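Local coordinates for protein HMTCP-1 (Homo sapiens, PDB 1A1X) that binds the PH domains of the kinases AKT1 and AKT2, enhancing their phosphorylation and activation, and acts as a proto-oncogene product in T-cell malignancies, at the interface of chains A and B. Sequence-based numbering; all coordinates share one arbitrary frame. Chains: chain A/B, HMTCP-1.

The interface of chains A and B. Residues chain A 5, 92-94; chain B 40, 42, 89, 101.
A polar, arginine-centred patch joins A:Glu5 and the end of strand 85-94 of one chain to B:Arg42 and B:Gln89 of the other, and it occurs twice in this two-fold symmetric pair of TCL1-family β-barrels. It helps hold the deposited dimer together, although the structure alone does not show that this dimer forms in the cell. B:Arg42 suits the central place because its planar guanidinium can serve several acceptors at once. Its chain runs extended from CG to NE (chi3 -168°), carrying the group across to chain A. There NH1 and NH2 both close end-on upon the backbone carbonyl oxygen A:Met93 O, at 3.1 Å from NH1. NH2 also makes a salt bridge of 2.7 Å with the carboxylate oxygen A:Glu5 OE2, approaching from above the carboxylate plane, while the two flat groups are turned 31° apart. A:Glu5 OE2 also accepts a nearly straight bond of 2.9 Å from the amide B:Gln89 NE2, on its anti side and somewhat out of the carboxylate plane. The two donors arrive over one face of the carboxylate and probably stabilise its negative charge. A glutamine fits beside the arginine because its amide has both polarities: NE2 serves the acid, and OE1 accepts from B:Arg42 NE, helping to fix the guanidinium's rotation. B:Phe40 stands its ring nearly upright on one guanidinium face, directing the CE2 corner at the centre, 3.5 Å above the plane. A lysine in place of B:Arg42 would probably lose the paired grip on A:Met93 O and leave B:Gln89 OE1 without its NE partner, so that the amide is held less firmly. On chain A, the backbone A:Met93 N meets A:Glu5 OE1 from above the carboxylate plane at 3.3 Å and probably helps to steady the carboxylate. Branched, apolar leucines border the polar cluster: A:Leu92 and B:Leu101 meet tip to tip, with their CD2 methyls 3.9 Å apart.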
loop_
_atom_site.group_PDB
_atom_site.type_symbol
_atom_site.label_atom_id
_atom_site.label_comp_id
_atom_site.label_asym_id
_atom_site.label_seq_id
_atom_site.Cartn_x
_atom_site.Cartn_y
_atom_site.Cartn_z
ATOM N N GLU A 5 -11.574 -3.753 1.465
ATOM C CA GLU A 5 -11.687 -3.768 0.004
ATOM C C GLU A 5 -12.677 -4.816 -0.478
ATOM O O GLU A 5 -13.063 -5.717 0.267
ATOM C CB GLU A 5 -10.337 -4.102 -0.646
ATOM C CG GLU A 5 -9.246 -3.054 -0.522
ATOM C CD GLU A 5 -9.486 -1.828 -1.381
ATOM O OE1 GLU A 5 -9.640 -1.972 -2.608
ATOM O OE2 GLU A 5 -9.494 -0.712 -0.829
ATOM N N LEU A 92 -5.218 -4.169 -3.412
ATOM C CA LEU A 92 -6.299 -3.223 -3.568
ATOM C C LEU A 92 -6.478 -2.704 -4.977
ATOM O O LEU A 92 -5.724 -3.047 -5.890
ATOM C CB LEU A 92 -6.126 -2.054 -2.581
ATOM C CG LEU A 92 -4.720 -1.678 -2.102
ATOM C CD1 LEU A 92 -4.019 -0.861 -3.135
ATOM C CD2 LEU A 92 -4.796 -0.910 -0.810
ATOM N N MET A 93 -7.552 -1.945 -5.146
ATOM C CA MET A 93 -7.908 -1.325 -6.406
ATOM C C MET A 93 -7.383 0.101 -6.308
ATOM O O MET A 93 -7.742 0.835 -5.377
ATOM C CB MET A 93 -9.428 -1.304 -6.538
ATOM C CG MET A 93 -9.939 -1.208 -7.964
ATOM S SD MET A 93 -9.545 -2.701 -8.905
ATOM C CE MET A 93 -9.910 -3.961 -7.727
ATOM N N VAL A 94 -6.477 0.467 -7.209
ATOM C CA VAL A 94 -5.911 1.812 -7.215
ATOM C C VAL A 94 -6.167 2.448 -8.572
ATOM O O VAL A 94 -5.677 1.973 -9.591
ATOM C CB VAL A 94 -4.404 1.806 -6.949
ATOM C CG1 VAL A 94 -3.863 3.218 -6.991
ATOM C CG2 VAL A 94 -4.115 1.199 -5.614
ATOM N N PHE B 40 -14.877 5.462 -3.192
ATOM C CA PHE B 40 -14.432 5.828 -1.846
ATOM C C PHE B 40 -13.229 6.751 -1.828
ATOM O O PHE B 40 -12.665 7.098 -2.869
ATOM C CB PHE B 40 -14.147 4.577 -0.995
ATOM C CG PHE B 40 -13.178 3.643 -1.626
ATOM C CD1 PHE B 40 -13.619 2.662 -2.503
ATOM C CD2 PHE B 40 -11.816 3.785 -1.405
ATOM C CE1 PHE B 40 -12.708 1.832 -3.163
ATOM C CE2 PHE B 40 -10.901 2.961 -2.058
ATOM C CZ PHE B 40 -11.349 1.983 -2.941
ATOM N N ARG B 42 -9.381 7.642 0.060
ATOM C CA ARG B 42 -8.209 7.178 0.792
ATOM C C ARG B 42 -7.336 8.386 1.119
ATOM O O ARG B 42 -7.367 9.396 0.418
ATOM C CB ARG B 42 -7.374 6.192 -0.043
ATOM C CG ARG B 42 -7.963 4.786 -0.186
ATOM C CD ARG B 42 -6.859 3.756 -0.486
ATOM N NE ARG B 42 -7.397 2.462 -0.910
ATOM C CZ ARG B 42 -7.506 2.062 -2.176
ATOM N NH1 ARG B 42 -7.110 2.845 -3.168
ATOM N NH2 ARG B 42 -8.031 0.878 -2.454
ATOM N N GLN B 89 -5.053 0.435 5.766
ATOM C CA GLN B 89 -4.819 -0.587 4.743
ATOM C C GLN B 89 -3.368 -1.036 4.723
ATOM O O GLN B 89 -3.064 -2.183 4.384
ATOM C CB GLN B 89 -5.294 -0.109 3.382
ATOM C CG GLN B 89 -6.762 0.244 3.403
ATOM C CD GLN B 89 -7.349 0.277 2.023
ATOM O OE1 GLN B 89 -7.168 1.236 1.287
ATOM N NE2 GLN B 89 -8.052 -0.783 1.657
ATOM N N LEU B 101 -1.700 4.262 5.041
ATOM C CA LEU B 101 -2.656 4.326 3.945
ATOM C C LEU B 101 -4.009 4.053 4.593
ATOM O O LEU B 101 -4.295 2.925 5.016
ATOM C CB LEU B 101 -2.364 3.303 2.839
ATOM C CG LEU B 101 -3.343 3.481 1.666
ATOM C CD1 LEU B 101 -3.119 4.836 1.011
ATOM C CD2 LEU B 101 -3.203 2.346 0.654
#